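Local coordinates for protein D-aminopeptidase (Burkholderia sp. LK4, PDB 5TZB) that probably acts as an Ntn-type aminopeptidase of the S58 family, removing N-terminal residues, notably beta-amino acids, from peptides, at residues R22-G33 with E343-V354. Sequence-based numbering, arbitrary orientation.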
ATOM      1  N   ARG C  22      17.538 -19.399 -28.845  1.00 29.81           N
ATOM      2  CA  ARG C  22      17.144 -18.393 -27.853  1.00 28.77           C
ATOM      3  C   ARG C  22      18.082 -17.183 -27.887  1.00 30.09           C
ATOM      4  O   ARG C  22      19.085 -17.189 -28.618  1.00 31.20           O
ATOM      5  CB  ARG C  22      17.106 -18.988 -26.449  1.00 26.36           C
ATOM      6  CG  ARG C  22      16.188 -20.184 -26.294  1.00 25.09           C
ATOM      7  CD  ARG C  22      16.299 -20.724 -24.895  1.00 25.07           C
ATOM      8  NE  ARG C  22      15.453 -19.962 -23.973  1.00 24.52           N
ATOM      9  CZ  ARG C  22      15.483 -20.093 -22.651  1.00 25.08           C
ATOM     10  NH1 ARG C  22      16.339 -20.934 -22.087  1.00 25.68           N
ATOM     11  NH2 ARG C  22      14.671 -19.374 -21.885  1.00 24.11           N
ATOM     12  N   THR C  23      17.760 -16.156 -27.099  1.00 29.20           N
ATOM     13  CA  THR C  23      18.485 -14.884 -27.141  1.00 30.35           C
ATOM     14  C   THR C  23      19.980 -15.072 -26.953  1.00 30.74           C
ATOM     15  O   THR C  23      20.781 -14.587 -27.753  1.00 30.64           O
ATOM     16  CB  THR C  23      17.975 -13.907 -26.060  1.00 30.95           C
ATOM     17  OG1 THR C  23      16.571 -13.685 -26.242  1.00 32.11           O
ATOM     18  CG2 THR C  23      18.700 -12.569 -26.138  1.00 30.49           C
ATOM     19  N   ARG C  24      20.338 -15.804 -25.902  1.00 30.79           N
ATOM     20  CA  ARG C  24      21.730 -16.044 -25.549  1.00 31.91           C
ATOM     21  C   ARG C  24      22.462 -16.885 -26.610  1.00 33.96           C
ATOM     22  O   ARG C  24      23.677 -16.757 -26.795  1.00 34.47           O
ATOM     23  CB  ARG C  24      21.793 -16.722 -24.184  1.00 31.54           C
ATOM     24  CG  ARG C  24      23.139 -16.662 -23.503  1.00 31.67           C
ATOM     25  CD  ARG C  24      23.007 -17.061 -22.045  1.00 31.63           C
ATOM     26  NE  ARG C  24      22.380 -16.015 -21.252  1.00 31.92           N
ATOM     27  CZ  ARG C  24      23.063 -15.077 -20.609  1.00 31.87           C
ATOM     28  NH1 ARG C  24      24.390 -15.074 -20.657  1.00 31.73           N
ATOM     29  NH2 ARG C  24      22.420 -14.154 -19.914  1.00 31.57           N
ATOM     30  N   ASP C  25      21.722 -17.756 -27.291  1.00 34.69           N
ATOM     31  CA  ASP C  25      22.291 -18.602 -28.337  1.00 35.15           C
ATOM     32  C   ASP C  25      22.681 -17.781 -29.548  1.00 35.89           C
ATOM     33  O   ASP C  25      23.459 -18.234 -30.389  1.00 37.40           O
ATOM     34  CB  ASP C  25      21.303 -19.694 -28.755  1.00 35.98           C
ATOM     35  CG  ASP C  25      20.906 -20.597 -27.600  1.00 36.25           C
ATOM     36  OD1 ASP C  25      21.792 -20.962 -26.801  1.00 36.75           O
ATOM     37  OD2 ASP C  25      19.704 -20.925 -27.474  1.00 35.82           O
ATOM     38  N   LEU C  26      22.127 -16.577 -29.644  1.00 34.63           N
ATOM     39  CA  LEU C  26      22.449 -15.670 -30.734  1.00 34.73           C
ATOM     40  C   LEU C  26      23.692 -14.852 -30.404  1.00 35.45           C
ATOM     41  O   LEU C  26      24.114 -14.002 -31.186  1.00 36.24           O
ATOM     42  CB  LEU C  26      21.276 -14.734 -31.016  1.00 33.89           C
ATOM     43  CG  LEU C  26      19.944 -15.407 -31.334  1.00 34.16           C
ATOM     44  CD1 LEU C  26      18.849 -14.369 -31.563  1.00 33.60           C
ATOM     45  CD2 LEU C  26      20.113 -16.313 -32.538  1.00 36.35           C
ATOM     46  N   GLY C  27      24.262 -15.112 -29.232  1.00 35.60           N
ATOM     47  CA  GLY C  27      25.408 -14.367 -28.747  1.00 35.12           C
ATOM     48  C   GLY C  27      24.998 -13.079 -28.060  1.00 34.26           C
ATOM     49  O   GLY C  27      25.846 -12.276 -27.675  1.00 34.04           O
ATOM     50  N   ILE C  28      23.693 -12.898 -27.867  1.00 33.43           N
ATOM     51  CA  ILE C  28      23.193 -11.719 -27.173  1.00 33.91           C
ATOM     52  C   ILE C  28      23.123 -12.000 -25.692  1.00 34.72           C
ATOM     53  O   ILE C  28      22.314 -12.811 -25.247  1.00 33.86           O
ATOM     54  CB  ILE C  28      21.794 -11.299 -27.659  1.00 33.69           C
ATOM     55  CG1 ILE C  28      21.790 -11.098 -29.173  1.00 33.76           C
ATOM     56  CG2 ILE C  28      21.345 -10.033 -26.935  1.00 33.17           C
ATOM     57  CD1 ILE C  28      20.399 -11.044 -29.758  1.00 33.75           C
ATOM     58  N   ARG C  29      23.959 -11.306 -24.929  1.00 35.72           N
ATOM     59  CA  ARG C  29      24.029 -11.538 -23.501  1.00 36.43           C
ATOM     60  C   ARG C  29      23.376 -10.387 -22.753  1.00 33.60           C
ATOM     61  O   ARG C  29      23.783  -9.238 -22.890  1.00 33.08           O
ATOM     62  CB  ARG C  29      25.476 -11.695 -23.065  1.00 40.73           C
ATOM     63  CG  ARG C  29      26.114 -13.021 -23.437  1.00 45.56           C
ATOM     64  CD  ARG C  29      27.558 -13.081 -22.942  1.00 49.37           C
ATOM     65  NE  ARG C  29      27.617 -12.988 -21.479  1.00 52.25           N
ATOM     66  CZ  ARG C  29      27.834 -11.868 -20.789  1.00 53.50           C
ATOM     67  NH1 ARG C  29      28.011 -10.709 -21.420  1.00 54.29           N
ATOM     68  NH2 ARG C  29      27.859 -11.907 -19.460  1.00 52.82           N
ATOM     69  N   ILE C  30      22.377 -10.715 -21.943  1.00 31.81           N
ATOM     70  CA  ILE C  30      21.648  -9.729 -21.157  1.00 30.08           C
ATOM     71  C   ILE C  30      22.202  -9.629 -19.748  1.00 29.05           C
ATOM     72  O   ILE C  30      22.275 -10.630 -19.037  1.00 29.02           O
ATOM     73  CB  ILE C  30      20.142 -10.080 -21.047  1.00 31.09           C
ATOM     74  CG1 ILE C  30      19.486 -10.213 -22.431  1.00 31.47           C
ATOM     75  CG2 ILE C  30      19.428  -9.051 -20.186  1.00 30.23           C
ATOM     76  CD1 ILE C  30      19.440  -8.944 -23.221  1.00 31.67           C
ATOM     77  N   GLY C  31      22.616  -8.429 -19.357  1.00 28.32           N
ATOM     78  CA  GLY C  31      23.149  -8.221 -18.031  1.00 28.42           C
ATOM     79  C   GLY C  31      24.482  -8.923 -17.861  1.00 29.30           C
ATOM     80  O   GLY C  31      25.112  -9.330 -18.844  1.00 29.84           O
ATOM     81  N   LEU C  32      24.904  -9.089 -16.611  1.00 28.89           N
ATOM     82  CA  LEU C  32      26.231  -9.627 -16.335  1.00 28.98           C
ATOM     83  C   LEU C  32      26.248 -10.984 -15.620  1.00 27.28           C
ATOM     84  O   LEU C  32      27.316 -11.599 -15.473  1.00 27.38           O
ATOM     85  CB  LEU C  32      27.036  -8.604 -15.530  1.00 29.97           C
ATOM     86  CG  LEU C  32      27.371  -7.334 -16.313  1.00 31.86           C
ATOM     87  CD1 LEU C  32      27.663  -6.161 -15.387  1.00 33.23           C
ATOM     88  CD2 LEU C  32      28.538  -7.603 -17.238  1.00 31.83           C
ATOM     89  N   GLY C  33      25.083 -11.455 -15.180  1.00 25.58           N
ATOM     90  CA  GLY C  33      24.999 -12.654 -14.357  1.00 24.66           C
ATOM     91  C   GLY C  33      25.055 -13.929 -15.180  1.00 25.88           C
ATOM     92  O   GLY C  33      25.074 -13.882 -16.414  1.00 26.63           O
ATOM     93  N   GLU C 343      17.663  -8.977 -14.037  1.00 18.88           N
ATOM     94  CA  GLU C 343      18.233  -9.571 -15.255  1.00 18.76           C
ATOM     95  C   GLU C 343      17.364 -10.690 -15.825  1.00 19.08           C
ATOM     96  O   GLU C 343      17.205 -10.797 -17.056  1.00 19.31           O
ATOM     97  CB  GLU C 343      19.641 -10.130 -14.992  1.00 17.61           C
ATOM     98  CG  GLU C 343      20.721  -9.073 -14.803  1.00 19.03           C
ATOM     99  CD  GLU C 343      22.139  -9.635 -14.834  1.00 20.79           C
ATOM    100  OE1 GLU C 343      22.340 -10.838 -15.145  1.00 20.21           O
ATOM    101  OE2 GLU C 343      23.065  -8.849 -14.540  1.00 22.75           O
ATOM    102  N   ALA C 344      16.845 -11.542 -14.933  1.00 18.09           N
ATOM    103  CA  ALA C 344      16.050 -12.694 -15.350  1.00 17.55           C
ATOM    104  C   ALA C 344      14.795 -12.241 -16.084  1.00 18.35           C
ATOM    105  O   ALA C 344      14.429 -12.807 -17.115  1.00 18.02           O
ATOM    106  CB  ALA C 344      15.682 -13.538 -14.153  1.00 17.54           C
ATOM    107  N   VAL C 345      14.146 -11.207 -15.551  1.00 18.27           N
ATOM    108  CA  VAL C 345      12.954 -10.640 -16.172  1.00 17.63           C
ATOM    109  C   VAL C 345      13.284  -9.994 -17.517  1.00 18.83           C
ATOM    110  O   VAL C 345      12.564 -10.198 -18.506  1.00 19.72           O
ATOM    111  CB  VAL C 345      12.288  -9.604 -15.249  1.00 15.78           C
ATOM    112  CG1 VAL C 345      11.199  -8.828 -16.001  1.00 16.11           C
ATOM    113  CG2 VAL C 345      11.730 -10.298 -14.026  1.00 14.75           C
ATOM    114  N   GLU C 346      14.370  -9.225 -17.562  1.00 18.27           N
ATOM    115  CA  GLU C 346      14.774  -8.585 -18.806  1.00 19.74           C
ATOM    116  C   GLU C 346      14.999  -9.643 -19.900  1.00 19.62           C
ATOM    117  O   GLU C 346      14.477  -9.513 -21.006  1.00 18.82           O
ATOM    118  CB  GLU C 346      16.040  -7.736 -18.605  1.00 20.81           C
ATOM    119  CG  GLU C 346      16.464  -6.915 -19.830  1.00 22.13           C
ATOM    120  CD  GLU C 346      17.731  -6.100 -19.584  1.00 22.38           C
ATOM    121  OE1 GLU C 346      18.204  -6.077 -18.433  1.00 21.53           O
ATOM    122  OE2 GLU C 346      18.269  -5.502 -20.540  1.00 23.72           O
ATOM    123  N   GLU C 347      15.763 -10.689 -19.593  1.00 20.44           N
ATOM    124  CA  GLU C 347      16.058 -11.704 -20.613  1.00 21.88           C
ATOM    125  C   GLU C 347      14.829 -12.540 -20.972  1.00 21.98           C
ATOM    126  O   GLU C 347      14.667 -12.961 -22.127  1.00 22.94           O
ATOM    127  CB  GLU C 347      17.190 -12.633 -20.173  1.00 21.57           C
ATOM    128  CG  GLU C 347      17.612 -13.594 -21.288  1.00 23.02           C
ATOM    129  CD  GLU C 347      18.856 -14.402 -20.956  1.00 23.67           C
ATOM    130  OE1 GLU C 347      19.489 -14.128 -19.920  1.00 22.02           O
ATOM    131  OE2 GLU C 347      19.212 -15.292 -21.761  1.00 25.54           O
ATOM    132  N   ALA C 348      13.965 -12.763 -19.988  1.00 21.65           N
ATOM    133  CA  ALA C 348      12.754 -13.542 -20.214  1.00 20.32           C
ATOM    134  C   ALA C 348      11.893 -12.859 -21.268  1.00 18.65           C
ATOM    135  O   ALA C 348      11.384 -13.511 -22.177  1.00 17.72           O
ATOM    136  CB  ALA C 348      11.978 -13.704 -18.918  1.00 19.02           C
ATOM    137  N   ILE C 349      11.771 -11.538 -21.157  1.00 18.09           N
ATOM    138  CA  ILE C 349      10.991 -10.762 -22.117  1.00 18.43           C
ATOM    139  C   ILE C 349      11.619 -10.837 -23.510  1.00 19.27           C
ATOM    140  O   ILE C 349      10.921 -11.092 -24.496  1.00 20.81           O
ATOM    141  CB  ILE C 349      10.861  -9.282 -21.678  1.00 17.66           C
ATOM    142  CG1 ILE C 349      10.043  -9.186 -20.383  1.00 17.27           C
ATOM    143  CG2 ILE C 349      10.202  -8.457 -22.785  1.00 18.50           C
ATOM    144  CD1 ILE C 349      10.144  -7.844 -19.676  1.00 14.77           C
ATOM    145  N   VAL C 350      12.930 -10.631 -23.607  1.00 18.89           N
ATOM    146  CA  VAL C 350      13.576 -10.694 -24.922  1.00 19.83           C
ATOM    147  C   VAL C 350      13.467 -12.121 -25.486  1.00 20.94           C
ATOM    148  O   VAL C 350      13.271 -12.303 -26.693  1.00 21.17           O
ATOM    149  CB  VAL C 350      15.050 -10.234 -24.868  1.00 20.85           C
ATOM    150  CG1 VAL C 350      15.664 -10.239 -26.269  1.00 21.83           C
ATOM    151  CG2 VAL C 350      15.143  -8.828 -24.279  1.00 20.41           C
ATOM    152  N   ASN C 351      13.543 -13.127 -24.613  1.00 20.66           N
ATOM    153  CA  ASN C 351      13.355 -14.515 -25.058  1.00 21.36           C
ATOM    154  C   ASN C 351      11.966 -14.740 -25.667  1.00 21.11           C
ATOM    155  O   ASN C 351      11.820 -15.493 -26.618  1.00 21.02           O
ATOM    156  CB  ASN C 351      13.582 -15.500 -23.906  1.00 21.02           C
ATOM    157  CG  ASN C 351      15.046 -15.890 -23.739  1.00 22.31           C
ATOM    158  OD1 ASN C 351      15.864 -15.697 -24.639  1.00 24.03           O
ATOM    159  ND2 ASN C 351      15.367 -16.495 -22.604  1.00 23.02           N
ATOM    160  N   ALA C 352      10.945 -14.096 -25.104  1.00 21.44           N
ATOM    161  CA  ALA C 352       9.589 -14.215 -25.644  1.00 21.15           C
ATOM    162  C   ALA C 352       9.527 -13.699 -27.076  1.00 21.44           C
ATOM    163  O   ALA C 352       8.914 -14.314 -27.946  1.00 22.07           O
ATOM    164  CB  ALA C 352       8.580 -13.453 -24.764  1.00 17.71           C
ATOM    165  N   LEU C 353      10.161 -12.560 -27.306  1.00 21.85           N
ATOM    166  CA  LEU C 353      10.209 -11.949 -28.622  1.00 23.48           C
ATOM    167  C   LEU C 353      10.963 -12.827 -29.618  1.00 24.75           C
ATOM    168  O   LEU C 353      10.544 -12.993 -30.763  1.00 25.63           O
ATOM    169  CB  LEU C 353      10.867 -10.575 -28.524  1.00 23.65           C
ATOM    170  CG  LEU C 353       9.976  -9.543 -27.834  1.00 23.29           C
ATOM    171  CD1 LEU C 353      10.802  -8.326 -27.427  1.00 23.50           C
ATOM    172  CD2 LEU C 353       8.873  -9.131 -28.791  1.00 22.99           C
ATOM    173  N   VAL C 354      12.091 -13.370 -29.177  1.00 24.49           N
ATOM    174  CA  VAL C 354      12.935 -14.185 -30.035  1.00 25.92           C
ATOM    175  C   VAL C 354      12.250 -15.492 -30.453  1.00 26.92           C
ATOM    176  O   VAL C 354      12.451 -15.974 -31.569  1.00 27.44           O
ATOM    177  CB  VAL C 354      14.277 -14.476 -29.344  1.00 26.01           C
ATOM    178  CG1 VAL C 354      15.067 -15.519 -30.105  1.00 25.71           C
ATOM    179  CG2 VAL C 354      15.071 -13.185 -29.225  1.00 26.52           C
TER
HETATM  180  O   HOH W   1      18.507 -16.447 -23.949  1.00 20.28           O
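Thr-23 meets Asn-351, and Arg-24 meets Glu-347 one helical turn away. Asn-351 OD1 accepts two bonds from Thr-23. Thr-23 N comes almost straight onto Asn-351 OD1 at 3.1 Å, and Thr-23 OG1 reaches the same Asn-351 OD1 at 2.7 Å, tilted from the carbonyl plane. OG1 of Thr-23 lies beside its own N (chi1 -58°), which brings both donors to the one oxygen. The methyl CG2 of Thr-23 instead rests on Val-350 CG1 at 3.8 Å. Arg-24 grips the carboxylate of Glu-347 side-on. Arg-24 NH2 meets Glu-347 OE1 at 2.9 Å in a nearly straight bond within the guanidinium plane, and Arg-24 NE meets Glu-347 OE2 at 3.3 Å. The two flat groups are turned 39° apart. A water donates to Glu-347 OE2 and Asn-351 OD1 and accepts from Arg-24 N, so it ties the two grips together.

Farther along, Ile-30 lies across the aliphatic stem of Glu-347, and Ile-30 CG2 approaches Glu-346 CD at 3.5 Å. The chain of Glu-343 extends beyond CG to the loop backbone at Leu-32 and Gly-33. Glu-343 OE2 takes Leu-32 N at 2.8 Å from above the carboxylate plane, while Glu-343 OE1 takes Gly-33 N at 2.8 Å with its syn lone pair. One carboxylate thus fixes two successive amides.

Arg-203 forms salt bridges to both Glu-343 and Glu-347, and Arg-288 of helix 272-289 pairs with Glu-346. Arg-22 is bound to Glu-180. The N-terminal loop, ahead of strand 48-56, thus covers one flank of helix 331-355. This helix lies beside helix 272-289 and packs on strand 213-220 through Ala-344 and Ala-348, consistent with the helix-on-sheet layering of Ntn hydrolases. Helix 371-380 touches Leu-26, Ile-28 and Val-354.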